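Local coordinates for putative hydantoin racemase (Klebsiella pneumoniae subsp. pneumoniae, PDB 3QVK), which probably interconverts the D and L forms of 5-monosubstituted hydantoins, such as the isobutyl and benzyl compounds, as a HyuE-family racemase, at residues 5-10 with 34-39; 78-83 with 95-100; 116-121 with 143-148. All coordinates share one frame; numbering follows the deposited sequence.

Contact 1. Residues 5-10 with 34-39; sequences QVINPN and LAVCPR. With 2AL (1-(2,5-dioxo-2,5-dihydro-1H-imidazol-4-yl)urea), chain C.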
ATOM      1  N   GLN A   5      -1.560  17.019 -31.519  1.00 29.57           N
ATOM      2  CA  GLN A   5      -2.186  18.187 -30.912  1.00 29.18           C
ATOM      3  C   GLN A   5      -1.720  18.336 -29.466  1.00 28.94           C
ATOM      4  O   GLN A   5      -2.054  17.515 -28.608  1.00 28.86           O
ATOM      5  CB  GLN A   5      -3.712  18.069 -30.968  1.00 29.14           C
ATOM      6  CG  GLN A   5      -4.451  19.321 -30.507  1.00 29.03           C
ATOM      7  CD  GLN A   5      -5.936  19.093 -30.285  1.00 28.73           C
ATOM      8  OE1 GLN A   5      -6.349  18.066 -29.744  1.00 28.79           O
ATOM      9  NE2 GLN A   5      -6.747  20.062 -30.694  1.00 28.42           N
ATOM     10  N   VAL A   6      -0.940  19.380 -29.207  1.00 28.69           N
ATOM     11  CA  VAL A   6      -0.476  19.673 -27.856  1.00 28.52           C
ATOM     12  C   VAL A   6      -1.379  20.743 -27.244  1.00 28.48           C
ATOM     13  O   VAL A   6      -1.364  21.906 -27.662  1.00 28.38           O
ATOM     14  CB  VAL A   6       1.009  20.110 -27.826  1.00 28.46           C
ATOM     15  CG1 VAL A   6       1.476  20.316 -26.395  1.00 28.44           C
ATOM     16  CG2 VAL A   6       1.890  19.070 -28.518  1.00 28.38           C
ATOM     17  N   ILE A   7      -2.171  20.331 -26.259  1.00 28.37           N
ATOM     18  CA  ILE A   7      -3.168  21.203 -25.649  1.00 28.37           C
ATOM     19  C   ILE A   7      -2.661  21.796 -24.342  1.00 28.41           C
ATOM     20  O   ILE A   7      -2.421  21.073 -23.373  1.00 28.29           O
ATOM     21  CB  ILE A   7      -4.505  20.457 -25.382  1.00 28.39           C
ATOM     22  CG1 ILE A   7      -5.008  19.766 -26.652  1.00 28.29           C
ATOM     23  CG2 ILE A   7      -5.561  21.421 -24.820  1.00 28.29           C
ATOM     24  CD1 ILE A   7      -6.036  18.686 -26.397  1.00 27.87           C
ATOM     25  N   ASN A   8      -2.493  23.115 -24.329  1.00 28.42           N
ATOM     26  CA  ASN A   8      -2.318  23.849 -23.086  1.00 28.52           C
ATOM     27  C   ASN A   8      -3.705  24.018 -22.464  1.00 28.59           C
ATOM     28  O   ASN A   8      -4.559  24.681 -23.050  1.00 28.54           O
ATOM     29  CB  ASN A   8      -1.656  25.209 -23.346  1.00 28.50           C
ATOM     30  CG  ASN A   8      -1.475  26.036 -22.077  1.00 28.62           C
ATOM     31  OD1 ASN A   8      -1.521  25.513 -20.963  1.00 28.56           O
ATOM     32  ND2 ASN A   8      -1.262  27.337 -22.248  1.00 28.16           N
ATOM     33  N   PRO A   9      -3.942  23.395 -21.291  1.00 28.66           N
ATOM     34  CA  PRO A   9      -5.261  23.411 -20.654  1.00 28.83           C
ATOM     35  C   PRO A   9      -5.674  24.780 -20.114  1.00 29.01           C
ATOM     36  O   PRO A   9      -6.864  25.012 -19.893  1.00 28.95           O
ATOM     37  CB  PRO A   9      -5.106  22.411 -19.500  1.00 28.76           C
ATOM     38  CG  PRO A   9      -3.928  21.578 -19.875  1.00 28.63           C
ATOM     39  CD  PRO A   9      -3.007  22.536 -20.548  1.00 28.64           C
ATOM     40  N   ASN A  10      -4.703  25.664 -19.893  1.00 29.31           N
ATOM     41  CA  ASN A  10      -5.006  27.047 -19.526  1.00 29.65           C
ATOM     42  C   ASN A  10      -5.075  27.961 -20.757  1.00 29.88           C
ATOM     43  O   ASN A  10      -4.624  27.580 -21.840  1.00 29.87           O
ATOM     44  CB  ASN A  10      -4.034  27.576 -18.454  1.00 29.55           C
ATOM     45  CG  ASN A  10      -2.624  27.803 -18.977  1.00 29.74           C
ATOM     46  OD1 ASN A  10      -2.411  28.543 -19.939  1.00 29.91           O
ATOM     47  ND2 ASN A  10      -1.647  27.189 -18.319  1.00 29.52           N
ATOM     48  N   LEU A  34       0.622  20.730 -33.332  1.00 32.14           N
ATOM     49  CA  LEU A  34      -0.505  21.658 -33.298  1.00 31.98           C
ATOM     50  C   LEU A  34      -0.696  22.163 -31.868  1.00 31.82           C
ATOM     51  O   LEU A  34      -1.420  21.556 -31.073  1.00 31.81           O
ATOM     52  CB  LEU A  34      -1.787  20.990 -33.819  1.00 32.04           C
ATOM     53  CG  LEU A  34      -1.932  20.679 -35.315  1.00 32.27           C
ATOM     54  CD1 LEU A  34      -1.230  19.382 -35.708  1.00 32.58           C
ATOM     55  CD2 LEU A  34      -3.403  20.624 -35.704  1.00 32.61           C
ATOM     56  N   ALA A  35      -0.026  23.266 -31.545  1.00 31.57           N
ATOM     57  CA  ALA A  35      -0.090  23.854 -30.208  1.00 31.40           C
ATOM     58  C   ALA A  35      -1.345  24.706 -30.049  1.00 31.31           C
ATOM     59  O   ALA A  35      -1.521  25.702 -30.751  1.00 31.23           O
ATOM     60  CB  ALA A  35       1.162  24.673 -29.924  1.00 31.40           C
ATOM     61  N   VAL A  36      -2.214  24.299 -29.126  1.00 31.14           N
ATOM     62  CA  VAL A  36      -3.503  24.967 -28.923  1.00 31.06           C
ATOM     63  C   VAL A  36      -3.822  25.222 -27.447  1.00 31.05           C
ATOM     64  O   VAL A  36      -3.175  24.674 -26.551  1.00 30.91           O
ATOM     65  CB  VAL A  36      -4.682  24.177 -29.568  1.00 31.04           C
ATOM     66  CG1 VAL A  36      -4.583  24.179 -31.092  1.00 31.04           C
ATOM     67  CG2 VAL A  36      -4.760  22.751 -29.020  1.00 30.89           C
ATOM     68  N   CYS A  37      -4.827  26.063 -27.215  1.00 31.07           N
ATOM     69  CA  CYS A  37      -5.375  26.306 -25.883  1.00 31.19           C
ATOM     70  C   CYS A  37      -6.887  26.531 -26.006  1.00 30.97           C
ATOM     71  O   CYS A  37      -7.370  26.837 -27.099  1.00 30.97           O
ATOM     72  CB  CYS A  37      -4.682  27.501 -25.222  1.00 31.21           C
ATOM     73  SG  CYS A  37      -4.873  29.071 -26.088  1.00 32.43           S
ATOM     74  N   PRO A  38      -7.643  26.372 -24.896  1.00 30.78           N
ATOM     75  CA  PRO A  38      -9.099  26.513 -24.981  1.00 30.66           C
ATOM     76  C   PRO A  38      -9.533  27.942 -25.298  1.00 30.53           C
ATOM     77  O   PRO A  38      -8.817  28.892 -24.976  1.00 30.55           O
ATOM     78  CB  PRO A  38      -9.577  26.126 -23.575  1.00 30.62           C
ATOM     79  CG  PRO A  38      -8.421  25.440 -22.931  1.00 30.66           C
ATOM     80  CD  PRO A  38      -7.214  26.079 -23.519  1.00 30.77           C
ATOM     81  N   ARG A  39     -10.696  28.076 -25.931  1.00 30.40           N
ATOM     82  CA  ARG A  39     -11.279  29.383 -26.236  1.00 30.33           C
ATOM     83  C   ARG A  39     -11.816  30.050 -24.971  1.00 30.27           C
ATOM     84  O   ARG A  39     -11.795  31.277 -24.848  1.00 30.30           O
ATOM     85  CB  ARG A  39     -12.399  29.244 -27.269  1.00 30.37           C
TER
HETATM   86  C4  2AL C 451       0.154  23.991 -13.952  1.00 40.60           C
HETATM   87  C5  2AL C 451       0.720  23.879 -15.211  1.00 40.34           C
HETATM   88  O5  2AL C 451       1.565  23.053 -15.557  1.00 39.97           O
HETATM   89  N7  2AL C 451       0.192  24.818 -15.989  1.00 40.16           N
HETATM   90  C8  2AL C 451      -0.675  25.485 -15.221  1.00 40.18           C
HETATM   91  O8  2AL C 451      -1.355  26.433 -15.608  1.00 39.82           O
HETATM   92  N9  2AL C 451      -0.713  24.998 -13.978  1.00 40.36           N
HETATM   93  N3  2AL C 451       0.413  23.230 -12.887  1.00 40.93           N
HETATM   94  C2  2AL C 451       1.415  23.482 -12.042  1.00 41.26           C
HETATM   95  N1  2AL C 451       2.198  24.527 -12.296  1.00 41.29           N
HETATM   96  O2  2AL C 451       1.614  22.765 -11.061  1.00 41.60           O
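Residues 5-7 and 34-36 run side by side as parallel strands, Gln-5 level with Leu-34 and Ile-7 with Val-36, their axes 4.6 Å apart at closest and 21° from parallel. Val-6 is bonded through both its N-H and its C=O: its N reaches Leu-34 O from well above the carbonyl plane, while its O takes a nearly straight bond from Val-36 N at 2.9 Å. Asn-8 N continues the pairing one residue past the strand, meeting Val-36 O at 2.8 Å. On the face carrying Gln-5, Ile-7 and Val-36, the CG2 methyl of Val-36 is the meeting point. The extended Gln-5 chain crosses Val-36 at about a right angle, NE2 of Gln-5 3.7 Å from CG2 of Val-36, and CG1 of Ile-7 lies 3.8 Å from the same Val-36 CG2. The Gln-5 amide is anchored beyond this pair, by Gln-61 O and His-73 ND1. Past the strands the Pro-38 ring wedges against backbone, its CD 3.0 Å from Asn-8 O. Asn-8 ND2 donates to Asn-10 OD1 at 2.8 Å, tying the two amides together, and Asn-10 ND2 is turned to the ligand, where it donates to O8 of 2AL at 2.8 Å. These are neighbouring strands of a beta-alpha-beta unit crossing through helix 13-26, with the ligand-binding loop at the C-terminal end of the strand, as in other parallel alpha/beta folds.

Contact 2. Residues 78-83 with 95-100; sequences FGDPGL and IGIAEA. With 2AL (1-(2,5-dioxo-2,5-dihydro-1H-imidazol-4-yl)urea), chain C.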
ATOM      1  N   PHE A  78       0.643  20.243 -15.513  1.00 25.81           N
ATOM      2  CA  PHE A  78       1.160  19.212 -14.606  1.00 25.86           C
ATOM      3  C   PHE A  78       0.106  18.489 -13.755  1.00 25.86           C
ATOM      4  O   PHE A  78       0.424  17.535 -13.046  1.00 26.11           O
ATOM      5  CB  PHE A  78       2.269  19.795 -13.721  1.00 25.88           C
ATOM      6  CG  PHE A  78       3.157  18.754 -13.092  1.00 26.17           C
ATOM      7  CD1 PHE A  78       4.060  18.028 -13.865  1.00 26.14           C
ATOM      8  CD2 PHE A  78       3.096  18.505 -11.723  1.00 26.45           C
ATOM      9  CE1 PHE A  78       4.885  17.067 -13.285  1.00 26.37           C
ATOM     10  CE2 PHE A  78       3.916  17.545 -11.135  1.00 26.42           C
ATOM     11  CZ  PHE A  78       4.812  16.826 -11.918  1.00 26.36           C
ATOM     12  N   GLY A  79      -1.143  18.934 -13.833  1.00 25.74           N
ATOM     13  CA  GLY A  79      -2.235  18.240 -13.158  1.00 25.46           C
ATOM     14  C   GLY A  79      -2.920  17.209 -14.037  1.00 25.28           C
ATOM     15  O   GLY A  79      -3.828  16.507 -13.582  1.00 25.25           O
ATOM     16  N   ASP A  80      -2.478  17.121 -15.295  1.00 25.07           N
ATOM     17  CA  ASP A  80      -3.097  16.269 -16.321  1.00 24.92           C
ATOM     18  C   ASP A  80      -4.636  16.323 -16.310  1.00 24.76           C
ATOM     19  O   ASP A  80      -5.288  15.276 -16.311  1.00 24.69           O
ATOM     20  CB  ASP A  80      -2.613  14.813 -16.191  1.00 24.84           C
ATOM     21  CG  ASP A  80      -1.110  14.662 -16.402  1.00 24.96           C
ATOM     22  OD1 ASP A  80      -0.442  15.635 -16.814  1.00 24.32           O
ATOM     23  OD2 ASP A  80      -0.593  13.549 -16.159  1.00 24.96           O
ATOM     24  N   PRO A  81      -5.221  17.544 -16.312  1.00 24.75           N
ATOM     25  CA  PRO A  81      -6.671  17.664 -16.142  1.00 24.62           C
ATOM     26  C   PRO A  81      -7.468  17.018 -17.273  1.00 24.46           C
ATOM     27  O   PRO A  81      -7.148  17.204 -18.452  1.00 24.45           O
ATOM     28  CB  PRO A  81      -6.901  19.180 -16.124  1.00 24.67           C
ATOM     29  CG  PRO A  81      -5.762  19.743 -16.880  1.00 24.79           C
ATOM     30  CD  PRO A  81      -4.595  18.854 -16.569  1.00 24.76           C
ATOM     31  N   GLY A  82      -8.489  16.253 -16.897  1.00 24.34           N
ATOM     32  CA  GLY A  82      -9.379  15.598 -17.852  1.00 24.18           C
ATOM     33  C   GLY A  82      -8.727  14.517 -18.694  1.00 24.12           C
ATOM     34  O   GLY A  82      -9.173  14.253 -19.810  1.00 24.08           O
ATOM     35  N   LEU A  83      -7.686  13.882 -18.156  1.00 24.00           N
ATOM     36  CA  LEU A  83      -6.922  12.875 -18.900  1.00 23.90           C
ATOM     37  C   LEU A  83      -7.777  11.696 -19.364  1.00 23.84           C
ATOM     38  O   LEU A  83      -7.786  11.367 -20.551  1.00 23.93           O
ATOM     39  CB  LEU A  83      -5.712  12.382 -18.090  1.00 23.83           C
ATOM     40  CG  LEU A  83      -4.802  11.330 -18.745  1.00 23.93           C
ATOM     41  CD1 LEU A  83      -4.096  11.873 -19.988  1.00 23.63           C
ATOM     42  CD2 LEU A  83      -3.789  10.793 -17.748  1.00 23.85           C
ATOM     43  N   ILE A  95      -1.734  11.728 -23.810  1.00 24.46           N
ATOM     44  CA  ILE A  95      -0.692  11.645 -22.784  1.00 24.30           C
ATOM     45  C   ILE A  95      -0.612  12.940 -21.976  1.00 24.30           C
ATOM     46  O   ILE A  95      -0.520  14.030 -22.544  1.00 24.28           O
ATOM     47  CB  ILE A  95       0.706  11.325 -23.404  1.00 24.27           C
ATOM     48  CG1 ILE A  95       0.641  10.118 -24.357  1.00 24.11           C
ATOM     49  CG2 ILE A  95       1.765  11.123 -22.313  1.00 24.32           C
ATOM     50  CD1 ILE A  95       0.216   8.795 -23.712  1.00 23.69           C
ATOM     51  N   GLY A  96      -0.655  12.814 -20.653  1.00 24.25           N
ATOM     52  CA  GLY A  96      -0.466  13.958 -19.764  1.00 24.28           C
ATOM     53  C   GLY A  96       1.011  14.225 -19.548  1.00 24.28           C
ATOM     54  O   GLY A  96       1.829  13.305 -19.634  1.00 24.27           O
ATOM     55  N   ILE A  97       1.361  15.480 -19.272  1.00 24.27           N
ATOM     56  CA  ILE A  97       2.772  15.842 -19.090  1.00 24.32           C
ATOM     57  C   ILE A  97       3.354  15.408 -17.740  1.00 24.40           C
ATOM     58  O   ILE A  97       4.548  15.129 -17.643  1.00 24.48           O
ATOM     59  CB  ILE A  97       3.071  17.342 -19.384  1.00 24.30           C
ATOM     60  CG1 ILE A  97       2.321  18.272 -18.424  1.00 24.30           C
ATOM     61  CG2 ILE A  97       2.779  17.663 -20.851  1.00 24.28           C
ATOM     62  CD1 ILE A  97       2.998  19.623 -18.234  1.00 24.22           C
ATOM     63  N   ALA A  98       2.513  15.349 -16.708  1.00 24.42           N
ATOM     64  CA  ALA A  98       2.929  14.802 -15.417  1.00 24.60           C
ATOM     65  C   ALA A  98       3.178  13.305 -15.565  1.00 24.69           C
ATOM     66  O   ALA A  98       4.216  12.796 -15.141  1.00 24.64           O
ATOM     67  CB  ALA A  98       1.882  15.066 -14.352  1.00 24.52           C
ATOM     68  N   GLU A  99       2.217  12.624 -16.185  1.00 24.84           N
ATOM     69  CA  GLU A  99       2.311  11.206 -16.511  1.00 25.19           C
ATOM     70  C   GLU A  99       3.618  10.887 -17.240  1.00 25.28           C
ATOM     71  O   GLU A  99       4.378  10.017 -16.810  1.00 25.15           O
ATOM     72  CB  GLU A  99       1.098  10.795 -17.358  1.00 25.29           C
ATOM     73  CG  GLU A  99       1.075   9.344 -17.824  1.00 25.73           C
ATOM     74  CD  GLU A  99      -0.019   9.072 -18.848  1.00 26.36           C
ATOM     75  OE1 GLU A  99      -0.356   9.988 -19.631  1.00 26.33           O
ATOM     76  OE2 GLU A  99      -0.542   7.940 -18.875  1.00 26.74           O
ATOM     77  N   ALA A 100       3.881  11.612 -18.326  1.00 25.46           N
ATOM     78  CA  ALA A 100       5.052  11.368 -19.167  1.00 25.78           C
ATOM     79  C   ALA A 100       6.378  11.631 -18.455  1.00 25.99           C
ATOM     80  O   ALA A 100       7.317  10.845 -18.587  1.00 26.05           O
ATOM     81  CB  ALA A 100       4.964  12.181 -20.444  1.00 25.74           C
TER
HETATM   82  C4  2AL C 451       0.154  23.991 -13.952  1.00 40.60           C
HETATM   83  C5  2AL C 451       0.720  23.879 -15.211  1.00 40.34           C
HETATM   84  O5  2AL C 451       1.565  23.053 -15.557  1.00 39.97           O
HETATM   85  N7  2AL C 451       0.192  24.818 -15.989  1.00 40.16           N
HETATM   86  C8  2AL C 451      -0.675  25.485 -15.221  1.00 40.18           C
HETATM   87  O8  2AL C 451      -1.355  26.433 -15.608  1.00 39.82           O
HETATM   88  N9  2AL C 451      -0.713  24.998 -13.978  1.00 40.36           N
HETATM   89  N3  2AL C 451       0.413  23.230 -12.887  1.00 40.93           N
HETATM   90  C2  2AL C 451       1.415  23.482 -12.042  1.00 41.26           C
HETATM   91  N1  2AL C 451       2.198  24.527 -12.296  1.00 41.29           N
HETATM   92  O2  2AL C 451       1.614  22.765 -11.061  1.00 41.60           O
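The Phe-78 ring takes the Ala-98 methyl over one face: CB stands 3.9 Å from the ring centroid, 20° off the normal and displaced toward the rim, a CH-pi contact. CG of Phe-78 lies anti to the backbone N (chi1 -161°), which carries the ring to the start of helix 97-108, where CD1 and CE1 also meet Ala-98 CA. The flat carboxylate of Asp-80 receives the helix end. Its OD1 accepts from Ala-98 N and its OD2 from Glu-99 N, both at 3.0 Å and each through the syn lone pair, so two backbone N-H groups fix the rotation of the group. Tyr-132 OH adds a further bond to OD2. Gly-96, the N-cap residue, has its CA 3.4 Å from Asp-80 OD1. The extended Glu-99 side chain reaches Gly-96 within the same segment, OE1 accepting from Gly-96 N at 3.0 Å nearly along its C-O axis, while OE2 forms a salt bridge with Arg-87. Leu-83 crosses Glu-99 at about a right angle with CD2 toward OE1, while its CD1 lies 3.6 Å from Gly-96 N. At the other end Phe-78 N donates to O5 of 2AL at 3.0 Å. The arrangement is characteristic of a helix N-terminus bound by a carboxylate from a neighbouring loop, here the loop after strand 72-75 that also supplies a backbone donor to the ligand site.

Contact 3. Residues 116-121 with 143-148; sequences TTLPRT and AIDLPV. With 2AL (1-(2,5-dioxo-2,5-dihydro-1H-imidazol-4-yl)urea), chain C.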
ATOM      1  N   THR A 116       7.819  22.100  -8.315  1.00 28.35           N
ATOM      2  CA  THR A 116       6.643  22.737  -8.911  1.00 28.60           C
ATOM      3  C   THR A 116       6.471  24.197  -8.451  1.00 28.79           C
ATOM      4  O   THR A 116       7.363  24.758  -7.809  1.00 28.80           O
ATOM      5  CB  THR A 116       5.354  21.888  -8.688  1.00 28.60           C
ATOM      6  OG1 THR A 116       4.280  22.414  -9.477  1.00 28.89           O
ATOM      7  CG2 THR A 116       4.946  21.854  -7.217  1.00 28.60           C
ATOM      8  N   THR A 117       5.328  24.795  -8.782  1.00 28.99           N
ATOM      9  CA  THR A 117       5.098  26.231  -8.594  1.00 29.19           C
ATOM     10  C   THR A 117       4.589  26.606  -7.196  1.00 29.15           C
ATOM     11  O   THR A 117       5.360  27.080  -6.359  1.00 29.33           O
ATOM     12  CB  THR A 117       4.133  26.791  -9.670  1.00 29.24           C
ATOM     13  OG1 THR A 117       2.896  26.066  -9.626  1.00 29.65           O
ATOM     14  CG2 THR A 117       4.741  26.657 -11.062  1.00 29.38           C
ATOM     15  N   LEU A 118       3.295  26.397  -6.957  1.00 29.08           N
ATOM     16  CA  LEU A 118       2.654  26.794  -5.701  1.00 28.92           C
ATOM     17  C   LEU A 118       2.498  25.629  -4.727  1.00 28.74           C
ATOM     18  O   LEU A 118       2.305  24.488  -5.157  1.00 28.77           O
ATOM     19  CB  LEU A 118       1.283  27.425  -5.973  1.00 28.97           C
ATOM     20  CG  LEU A 118       1.205  28.878  -6.448  1.00 29.21           C
ATOM     21  CD1 LEU A 118      -0.235  29.231  -6.777  1.00 29.49           C
ATOM     22  CD2 LEU A 118       1.765  29.850  -5.414  1.00 29.31           C
ATOM     23  N   PRO A 119       2.583  25.911  -3.410  1.00 28.56           N
ATOM     24  CA  PRO A 119       2.356  24.905  -2.368  1.00 28.38           C
ATOM     25  C   PRO A 119       1.013  24.177  -2.480  1.00 28.16           C
ATOM     26  O   PRO A 119       0.946  22.980  -2.203  1.00 28.16           O
ATOM     27  CB  PRO A 119       2.407  25.725  -1.077  1.00 28.39           C
ATOM     28  CG  PRO A 119       3.327  26.838  -1.392  1.00 28.51           C
ATOM     29  CD  PRO A 119       3.066  27.182  -2.833  1.00 28.59           C
ATOM     30  N   ARG A 120      -0.037  24.887  -2.889  1.00 27.89           N
ATOM     31  CA  ARG A 120      -1.378  24.295  -2.975  1.00 27.65           C
ATOM     32  C   ARG A 120      -1.559  23.307  -4.138  1.00 27.51           C
ATOM     33  O   ARG A 120      -2.561  22.590  -4.192  1.00 27.41           O
ATOM     34  CB  ARG A 120      -2.465  25.380  -2.994  1.00 27.62           C
ATOM     35  CG  ARG A 120      -2.550  26.208  -4.274  1.00 27.48           C
ATOM     36  CD  ARG A 120      -3.735  27.168  -4.224  1.00 27.15           C
ATOM     37  NE  ARG A 120      -4.999  26.473  -3.972  1.00 26.91           N
ATOM     38  CZ  ARG A 120      -6.162  27.074  -3.726  1.00 27.01           C
ATOM     39  NH1 ARG A 120      -6.249  28.397  -3.699  1.00 26.88           N
ATOM     40  NH2 ARG A 120      -7.246  26.343  -3.505  1.00 26.89           N
ATOM     41  N   THR A 121      -0.595  23.271  -5.057  1.00 27.40           N
ATOM     42  CA  THR A 121      -0.629  22.315  -6.169  1.00 27.37           C
ATOM     43  C   THR A 121       0.064  20.998  -5.811  1.00 27.27           C
ATOM     44  O   THR A 121      -0.070  20.008  -6.532  1.00 27.18           O
ATOM     45  CB  THR A 121      -0.013  22.894  -7.471  1.00 27.38           C
ATOM     46  OG1 THR A 121       1.383  23.156  -7.280  1.00 27.36           O
ATOM     47  CG2 THR A 121      -0.724  24.179  -7.888  1.00 27.43           C
ATOM     48  N   ALA A 143       7.891  23.028  -3.776  1.00 31.93           N
ATOM     49  CA  ALA A 143       7.262  24.165  -4.442  1.00 32.26           C
ATOM     50  C   ALA A 143       8.104  25.423  -4.244  1.00 32.56           C
ATOM     51  O   ALA A 143       8.652  25.644  -3.163  1.00 32.64           O
ATOM     52  CB  ALA A 143       5.853  24.374  -3.916  1.00 32.21           C
ATOM     53  N   ILE A 144       8.201  26.241  -5.290  1.00 32.92           N
ATOM     54  CA  ILE A 144       9.017  27.462  -5.254  1.00 33.39           C
ATOM     55  C   ILE A 144       8.282  28.676  -4.673  1.00 33.69           C
ATOM     56  O   ILE A 144       8.871  29.750  -4.519  1.00 33.84           O
ATOM     57  CB  ILE A 144       9.618  27.812  -6.649  1.00 33.35           C
ATOM     58  CG1 ILE A 144       8.513  27.974  -7.705  1.00 33.40           C
ATOM     59  CG2 ILE A 144      10.650  26.757  -7.065  1.00 33.48           C
ATOM     60  CD1 ILE A 144       8.951  28.705  -8.968  1.00 33.56           C
ATOM     61  N   ASP A 145       7.001  28.486  -4.353  1.00 34.01           N
ATOM     62  CA  ASP A 145       6.129  29.516  -3.760  1.00 34.30           C
ATOM     63  C   ASP A 145       5.983  30.781  -4.621  1.00 34.37           C
ATOM     64  O   ASP A 145       6.027  31.909  -4.119  1.00 34.31           O
ATOM     65  CB  ASP A 145       6.551  29.853  -2.318  1.00 34.42           C
ATOM     66  CG  ASP A 145       5.426  30.492  -1.505  1.00 34.85           C
ATOM     67  OD1 ASP A 145       5.709  30.988  -0.393  1.00 35.43           O
ATOM     68  OD2 ASP A 145       4.262  30.503  -1.969  1.00 35.22           O
ATOM     69  N   LEU A 146       5.814  30.572  -5.923  1.00 34.45           N
ATOM     70  CA  LEU A 146       5.477  31.640  -6.854  1.00 34.59           C
ATOM     71  C   LEU A 146       4.327  31.183  -7.747  1.00 34.69           C
ATOM     72  O   LEU A 146       4.214  29.988  -8.038  1.00 34.75           O
ATOM     73  CB  LEU A 146       6.688  32.032  -7.709  1.00 34.57           C
ATOM     74  CG  LEU A 146       7.840  32.823  -7.077  1.00 34.61           C
ATOM     75  CD1 LEU A 146       8.914  33.079  -8.119  1.00 34.61           C
ATOM     76  CD2 LEU A 146       7.370  34.142  -6.468  1.00 34.55           C
ATOM     77  N   PRO A 147       3.465  32.126  -8.184  1.00 34.77           N
ATOM     78  CA  PRO A 147       2.369  31.773  -9.091  1.00 34.78           C
ATOM     79  C   PRO A 147       2.878  31.161 -10.396  1.00 34.82           C
ATOM     80  O   PRO A 147       4.011  31.425 -10.802  1.00 34.77           O
ATOM     81  CB  PRO A 147       1.681  33.118  -9.360  1.00 34.80           C
ATOM     82  CG  PRO A 147       2.682  34.159  -8.975  1.00 34.88           C
ATOM     83  CD  PRO A 147       3.450  33.560  -7.845  1.00 34.76           C
ATOM     84  N   VAL A 148       2.040  30.347 -11.034  1.00 34.88           N
ATOM     85  CA  VAL A 148       2.405  29.639 -12.268  1.00 35.01           C
ATOM     86  C   VAL A 148       2.956  30.577 -13.350  1.00 35.04           C
ATOM     87  O   VAL A 148       3.975  30.280 -13.979  1.00 34.95           O
ATOM     88  CB  VAL A 148       1.207  28.807 -12.814  1.00 34.96           C
ATOM     89  CG1 VAL A 148       1.513  28.232 -14.192  1.00 35.15           C
ATOM     90  CG2 VAL A 148       0.857  27.685 -11.846  1.00 35.10           C
TER
HETATM   91  C4  2AL C 451       0.154  23.991 -13.952  1.00 40.60           C
HETATM   92  C5  2AL C 451       0.720  23.879 -15.211  1.00 40.34           C
HETATM   93  O5  2AL C 451       1.565  23.053 -15.557  1.00 39.97           O
HETATM   94  N7  2AL C 451       0.192  24.818 -15.989  1.00 40.16           N
HETATM   95  C8  2AL C 451      -0.675  25.485 -15.221  1.00 40.18           C
HETATM   96  O8  2AL C 451      -1.355  26.433 -15.608  1.00 39.82           O
HETATM   97  N9  2AL C 451      -0.713  24.998 -13.978  1.00 40.36           N
HETATM   98  N3  2AL C 451       0.413  23.230 -12.887  1.00 40.93           N
HETATM   99  C2  2AL C 451       1.415  23.482 -12.042  1.00 41.26           C
HETATM  100  N1  2AL C 451       2.198  24.527 -12.296  1.00 41.29           N
HETATM  101  O2  2AL C 451       1.614  22.765 -11.061  1.00 41.60           O
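Thr-117 and Val-148 meet obliquely beside the ligand, the hydroxyl OG1 of Thr-117 lying 3.4 Å from the CG2 methyl of Val-148. With OG1 placed between the backbone N and the carbonyl carbon (chi1 57°), the hydroxyl faces the urea end of 2AL and accepts a weak hydrogen bond from N1 at 3.2 Å. Val-148 follows the same ligand with both branches: CG2 approaches N1, and CG1 packs 3.7 Å from C8 on the ring. Thr-116 brings its own hydroxyl OG1 within 3.1 Å of O2 of 2AL, and that OG1 is also hydrogen-bonded to Gly-181 O.

Away from the ligand, aliphatic groups lie against backbone, beside two backbone hydrogen bonds. Leu-118 sets CG and CD2 against the carbonyl oxygen of Leu-146, CD2 3.6 Å from that O, and reaches on to Pro-147. Pro-119 crosses Asp-145 at about a right angle, its ring carbon CD 3.6 Å from OD2, while the Ala-143 methyl packs against the Leu-118 to Pro-119 peptide. CG1 of Ile-144 rests close to both Thr-116 O and Thr-117 O. Ile-144 N donates to Thr-116 O at 3.0 Å, and Asp-145 N adds a weak bond to Thr-117 O. Within 116-121, Leu-118 O accepts from both N and OG1 of Thr-121, the hydroxyl arriving in the carbonyl plane on a lone pair.

The two loops leave the ends of the parallel strands 112-116 and 138-143, where Thr-116 and Ala-143 still pair. Leu-122 of helix 122-132 packs on both of those residues, helix 157-172 covers Ile-144 and Leu-146, and Arg-120 turns to a third subunit, forming salt bridges with its Glu-231 and Glu-88.

In the fold
Contacts 1 and 2 both reach the same four-stranded parallel sheet and touch through Pro-9 CB and Pro-81 CG, 3.8 Å apart; contact 3 belongs to the second sheet, with the same 2-1-3-4 strand order, and touches neither. Contact 2 is buried near the middle of the chain, its centre about 4 Å from the centre of the chain; contact 1 is also buried, whereas contact 3 is only partly so. The chemistry differs: regular strand pairing in contact 1, a carboxylate gripping a helix end in contact 2, and in contact 3 one strand-end pairing, aliphatic groups on loop carbonyls and threonine hydroxyls at the ligand. All three reach 2AL, which lies between the sheets.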